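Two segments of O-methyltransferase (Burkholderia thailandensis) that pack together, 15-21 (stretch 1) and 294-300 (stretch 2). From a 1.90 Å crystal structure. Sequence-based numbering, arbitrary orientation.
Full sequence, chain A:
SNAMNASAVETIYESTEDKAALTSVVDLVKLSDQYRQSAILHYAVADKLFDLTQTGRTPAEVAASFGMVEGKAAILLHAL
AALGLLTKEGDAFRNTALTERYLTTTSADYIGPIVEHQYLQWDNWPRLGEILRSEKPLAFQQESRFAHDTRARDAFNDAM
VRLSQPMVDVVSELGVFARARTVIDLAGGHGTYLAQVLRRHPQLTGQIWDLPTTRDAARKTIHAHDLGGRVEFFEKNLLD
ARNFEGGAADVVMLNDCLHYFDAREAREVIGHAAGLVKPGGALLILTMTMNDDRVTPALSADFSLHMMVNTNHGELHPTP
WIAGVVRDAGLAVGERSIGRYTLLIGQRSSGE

Stretch 1 15-21: STEDKAA
Stretch 2 (294-300) RVTPALS

The first turn of a helix leaves backbone NH groups without intrahelical partners, and the contact between residues 15-21 and 294-300 of this O-methyltransferase illustrates how a distant, irregular segment can help satisfy them. The shortest polar links run through water. Water 1 donates to Glu17 O (2.4 Å), accepts from Leu299 N (2.9 Å) and lies 2.7 Å from Thr16 OG1, a hydroxyl placed by the p rotamer (chi1 84°). Water 2 donates to both Val295 O (2.6 Å) and Asp18 O (3.1 Å), joining two carbonyls that cannot bond to each other directly. Between these bridges, Ala298 N makes two weak hydrogen bonds, to Glu17 O (3.4 Å, 149°) and to Asp18 O (3.2 Å, 123°); one NH is shared by successive carbonyls.

Stretch 1 is irregular: Thr16 (phi/psi -140/159) and Glu17 (-65/145) are extended, Asp18 turns at -59/-39, and Lys19 (-116/138) extends again. The register sets Asp18 CA 4.2 Å from Pro297 CA. In stretch 2, a cis peptide bond precedes Pro297 (-62/152, C-gamma exo); Ala298 has -56/-40, and Leu299 (-67/-18) and Ser300 (-66/-39) are helical. Pro297 O accepts from Ser300 N (2.9 Å) and Ser300 OG (2.6 Å; chi1 74°, p), bracing this turn internally.

Apolar contacts accompany the polar ones, with 340 Å² buried in all. Ala20 CB points toward the partner and meets Ala298 CB at 3.5 Å, the two small side chains meeting methyl to methyl. Thr16 serves both chemistries: its OG1 reaches the water and lies 3.7 Å from Pro297 CB, while its CG2 lies 3.7 Å from Leu299 CD1, with Leu299 in the m,t rotamer (chi1 -72°, chi2 179°). The CA-to-CB bonds of Asp18 and Lys19 point away, but the Asp18 carboxylate (m, chi1 -78°) returns, OD1 reaching 4.4 Å from Pro297 CA. Exposed Lys19 contributes mainly backbone, its C 4.1 Å from Ala298 CB.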

# COMPACT_ATOMS: atom_id res chain seq x y z
N SER A 15 4.24 -20.95 -2.94
CA SER A 15 5.19 -20.47 -3.96
C SER A 15 4.68 -19.26 -4.77
O SER A 15 3.52 -18.87 -4.66
CB SER A 15 5.59 -21.60 -4.90
OG SER A 15 6.79 -21.27 -5.57
N THR A 16 5.58 -18.67 -5.57
CA THR A 16 5.30 -17.43 -6.29
C THR A 16 5.85 -17.39 -7.74
O THR A 16 6.81 -18.09 -8.09
CB THR A 16 5.85 -16.18 -5.51
OG1 THR A 16 7.25 -15.99 -5.81
CG2 THR A 16 5.66 -16.36 -4.00
N GLU A 17 5.25 -16.51 -8.54
CA GLU A 17 5.55 -16.36 -9.97
C GLU A 17 6.95 -15.85 -10.29
O GLU A 17 7.49 -14.99 -9.60
CB GLU A 17 4.55 -15.34 -10.56
CG GLU A 17 3.16 -15.89 -10.70
CD GLU A 17 3.07 -16.89 -11.85
OE1 GLU A 17 3.07 -16.46 -13.04
OE2 GLU A 17 3.01 -18.09 -11.56
N ASP A 18 7.51 -16.32 -11.40
CA ASP A 18 8.75 -15.75 -11.91
C ASP A 18 8.63 -14.24 -12.23
O ASP A 18 9.56 -13.47 -11.97
CB ASP A 18 9.18 -16.50 -13.17
CG ASP A 18 9.85 -17.85 -12.87
OD1 ASP A 18 10.18 -18.14 -11.69
OD2 ASP A 18 10.05 -18.61 -13.83
N LYS A 19 7.48 -13.84 -12.77
CA LYS A 19 7.28 -12.48 -13.28
C LYS A 19 6.21 -11.71 -12.50
O LYS A 19 5.18 -12.27 -12.14
CB LYS A 19 6.90 -12.57 -14.77
CG LYS A 19 8.03 -13.11 -15.66
CD LYS A 19 9.04 -12.01 -16.03
CE LYS A 19 10.27 -12.59 -16.78
NZ LYS A 19 9.90 -13.41 -17.98
N ALA A 20 6.47 -10.44 -12.22
CA ALA A 20 5.53 -9.53 -11.54
C ALA A 20 5.50 -8.15 -12.23
O ALA A 20 5.25 -7.14 -11.59
CB ALA A 20 5.94 -9.35 -10.08
N ALA A 21 5.77 -8.10 -13.53
CA ALA A 21 5.93 -6.83 -14.24
C ALA A 21 4.60 -6.06 -14.32
O ALA A 21 3.54 -6.66 -14.55
CB ALA A 21 6.48 -7.09 -15.63
N ARG A 294 19.06 -12.52 -9.58
CA ARG A 294 18.58 -11.58 -8.53
C ARG A 294 17.19 -10.95 -8.81
O ARG A 294 16.75 -10.07 -8.09
CB ARG A 294 19.64 -10.51 -8.25
CG ARG A 294 20.78 -11.12 -7.49
CD ARG A 294 21.85 -10.12 -7.33
NE ARG A 294 22.87 -10.55 -6.37
CZ ARG A 294 23.83 -11.43 -6.59
NH1 ARG A 294 23.97 -12.14 -7.75
NH2 ARG A 294 24.66 -11.64 -5.58
N VAL A 295 16.50 -11.44 -9.84
CA VAL A 295 15.18 -10.92 -10.18
C VAL A 295 14.12 -11.99 -10.27
O VAL A 295 12.94 -11.65 -10.45
CB VAL A 295 15.17 -10.09 -11.47
CG1 VAL A 295 16.06 -8.85 -11.34
CG2 VAL A 295 15.62 -10.91 -12.69
N THR A 296 14.50 -13.26 -10.18
CA THR A 296 13.58 -14.35 -10.27
C THR A 296 13.79 -15.27 -9.08
O THR A 296 14.94 -15.53 -8.72
CB THR A 296 13.77 -15.10 -11.59
OG1 THR A 296 15.06 -15.66 -11.63
CG2 THR A 296 13.75 -14.18 -12.73
N PRO A 297 12.69 -15.73 -8.45
CA PRO A 297 11.30 -15.25 -8.62
C PRO A 297 11.15 -13.79 -8.22
O PRO A 297 11.91 -13.31 -7.39
CB PRO A 297 10.48 -16.12 -7.66
CG PRO A 297 11.43 -17.07 -7.02
CD PRO A 297 12.81 -16.83 -7.47
N ALA A 298 10.19 -13.08 -8.82
CA ALA A 298 10.11 -11.64 -8.65
C ALA A 298 10.02 -11.24 -7.18
O ALA A 298 10.58 -10.21 -6.75
CB ALA A 298 8.91 -11.05 -9.44
N LEU A 299 9.26 -12.00 -6.40
CA LEU A 299 9.08 -11.63 -5.00
C LEU A 299 10.38 -11.75 -4.17
O LEU A 299 10.53 -11.09 -3.15
CB LEU A 299 7.88 -12.38 -4.39
CG LEU A 299 6.52 -11.87 -4.92
CD1 LEU A 299 5.35 -12.67 -4.30
CD2 LEU A 299 6.28 -10.32 -4.72
N SER A 300 11.38 -12.47 -4.67
CA SER A 300 12.71 -12.49 -4.04
C SER A 300 13.44 -11.16 -4.10
O SER A 300 14.08 -10.76 -3.12
CB SER A 300 13.61 -13.62 -4.63
OG SER A 300 14.08 -13.31 -5.94
O HOH W 1 7.26 -13.89 -7.44
O HOH W 2 11.44 -11.09 -12.46